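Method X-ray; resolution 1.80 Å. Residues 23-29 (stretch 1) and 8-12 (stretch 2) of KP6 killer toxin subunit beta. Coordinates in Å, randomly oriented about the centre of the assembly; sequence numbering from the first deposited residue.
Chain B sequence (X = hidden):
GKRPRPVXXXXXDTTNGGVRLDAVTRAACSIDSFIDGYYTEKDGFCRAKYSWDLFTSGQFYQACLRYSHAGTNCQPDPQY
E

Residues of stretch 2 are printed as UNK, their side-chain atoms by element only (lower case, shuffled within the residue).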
# COMPACT_ATOMS: atom_id res chain seq x y z
N ALA B 23 -7.16 2.30 4.76
CA ALA B 23 -6.72 2.10 3.39
C ALA B 23 -5.55 1.11 3.32
O ALA B 23 -5.39 0.37 2.34
CB ALA B 23 -6.34 3.43 2.77
N VAL B 24 -4.75 1.10 4.38
CA VAL B 24 -3.65 0.15 4.49
C VAL B 24 -4.21 -1.26 4.68
O VAL B 24 -3.80 -2.21 4.01
CB VAL B 24 -2.71 0.53 5.66
CG1 VAL B 24 -1.52 -0.40 5.71
CG2 VAL B 24 -2.22 1.98 5.51
N THR B 25 -5.16 -1.39 5.60
CA THR B 25 -5.85 -2.66 5.78
C THR B 25 -6.49 -3.14 4.46
O THR B 25 -6.35 -4.30 4.09
CB THR B 25 -6.92 -2.59 6.88
OG1 THR B 25 -6.35 -2.04 8.09
CG2 THR B 25 -7.46 -3.95 7.17
N ARG B 26 -7.21 -2.24 3.79
CA ARG B 26 -7.84 -2.56 2.51
C ARG B 26 -6.81 -3.09 1.50
O ARG B 26 -7.05 -4.08 0.80
CB ARG B 26 -8.57 -1.33 1.97
CG ARG B 26 -9.12 -1.47 0.58
CD ARG B 26 -10.01 -0.27 0.23
NE ARG B 26 -10.94 0.05 1.31
CZ ARG B 26 -10.89 1.17 2.02
NH1 ARG B 26 -9.95 2.07 1.75
NH2 ARG B 26 -11.77 1.39 2.98
N ALA B 27 -5.66 -2.43 1.43
CA ALA B 27 -4.63 -2.83 0.47
C ALA B 27 -4.06 -4.20 0.82
O ALA B 27 -3.88 -5.05 -0.03
CB ALA B 27 -3.52 -1.78 0.41
N ALA B 28 -3.81 -4.40 2.11
CA ALA B 28 -3.24 -5.66 2.57
C ALA B 28 -4.21 -6.82 2.38
O ALA B 28 -3.80 -7.93 2.07
CB ALA B 28 -2.83 -5.55 4.05
N CYS B 29 -5.50 -6.53 2.57
CA CYS B 29 -6.55 -7.54 2.52
C CYS B 29 -6.79 -8.11 1.11
O CYS B 29 -7.16 -9.27 0.97
CB CYS B 29 -7.87 -6.99 3.07
SG CYS B 29 -9.09 -8.27 3.51
N UNK B 8 -8.92 -12.47 12.27
CA UNK B 8 -9.28 -11.23 11.58
C UNK B 8 -8.32 -10.13 12.05
O UNK B 8 -8.00 -10.06 13.23
c UNK B 8 -11.10 -10.59 13.28
s UNK B 8 -12.88 -10.41 13.55
c UNK B 8 -10.74 -10.85 11.83
c UNK B 8 -12.90 -9.83 15.23
N UNK B 9 -7.87 -9.29 11.12
CA UNK B 9 -6.81 -8.34 11.42
C UNK B 9 -7.05 -6.97 10.82
O UNK B 9 -7.72 -6.83 9.79
c UNK B 9 -5.47 -8.86 10.89
s UNK B 9 -4.90 -10.46 11.52
N UNK B 10 -6.51 -5.96 11.50
CA UNK B 10 -6.45 -4.60 11.00
C UNK B 10 -4.98 -4.21 10.93
O UNK B 10 -4.18 -4.65 11.75
c UNK B 10 -7.11 -3.63 11.99
o UNK B 10 -10.16 -2.46 13.39
c UNK B 10 -8.54 -3.93 12.41
c UNK B 10 -9.03 -2.93 13.44
n UNK B 10 -8.16 -2.60 14.38
N UNK B 11 -4.63 -3.38 9.96
CA UNK B 11 -3.36 -2.65 9.99
C UNK B 11 -3.56 -1.43 10.88
O UNK B 11 -4.60 -0.79 10.82
c UNK B 11 -2.96 -2.20 8.57
s UNK B 11 -2.71 -3.57 7.44
N UNK B 12 -2.57 -1.13 11.72
CA UNK B 12 -2.69 -0.03 12.66
C UNK B 12 -1.40 0.79 12.70
O UNK B 12 -0.32 0.29 12.37
c UNK B 12 -3.01 -0.54 14.09
c UNK B 12 -4.35 -1.26 14.11
c UNK B 12 -1.90 -1.47 14.59

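Position 8 carries four side-chain atoms, three carbons and one sulfur. The distances between them give an unbranched chain in which two carbons lead from CA to the sulfur and the last carbon lies beyond it. The nearest approach of the side chain to the helix, from CB of position 8 to SG of C29, is 8.9 Å, so it takes no part in the contact. A thioether of this kind belongs to methionine, so the residue is M8. Its chi1 is p and the outer torsions are t.

Position 9 has one carbon followed by one sulfur. Its CA-to-CB bond points sideways, and what meets the helix is backbone, with the carbonyl O of position 9 lying 3.9 Å from CG2 of T25. The side chain is that of cysteine: C9. The sulfur is bonded covalently to a group elsewhere in the structure.

Position 10 shows three carbons in a row, the third bearing one oxygen and one nitrogen. The CA-to-CB bond runs sideways and the end of the side chain leads away from the helix. The nearest side-chain approach is therefore at its base, 4.3 Å from CB of position 10 to OG1 of T25. The terminal amide after two methylene carbons identifies glutamine, Q10.

Position 11 again has one carbon and one sulfur, but here CA-to-CB points toward the helix. Its CB lies 3.7 Å from CG1 of V24 and 3.4 Å from OG1 of T25, while the sulfur is 3.9 Å from CB of A28. The residue is C11, with chi1 at -61° (m); its SG is also bonded covalently to a group elsewhere in the structure.

Position 12 has three carbons, one attached to CA and carrying the other two. Its CA-to-CB bond points away, and the side chain makes no contact with the helix. This branching at CB defines valine, V12. Its nearest approach, from CG1 of V12 to OG1 of T25, is 6.4 Å.

The contact centres on T25 and C11, whose CA atoms are 4.9 Å apart. The strand and helix axes approach to 7.0 Å, with their N-to-C directions 130° apart. The backbone N of C11 donates a hydrogen bond to OG1 of T25 at 2.9 Å, with an N-H...acceptor angle of 149°, so a side chain of the helix satisfies a main-chain donor of the strand. The carbonyl O of C11 is 3.5 Å from the same OG1, but the poor angle rules out a second bond. Apolar contacts of C11 with V24 and A28 complete the packing. The buried surface is small, 200 Å² over both sides, and C11 and T25 account for most of it, 84 and 61 Å².

Stretch 2 8-12: MCQCV
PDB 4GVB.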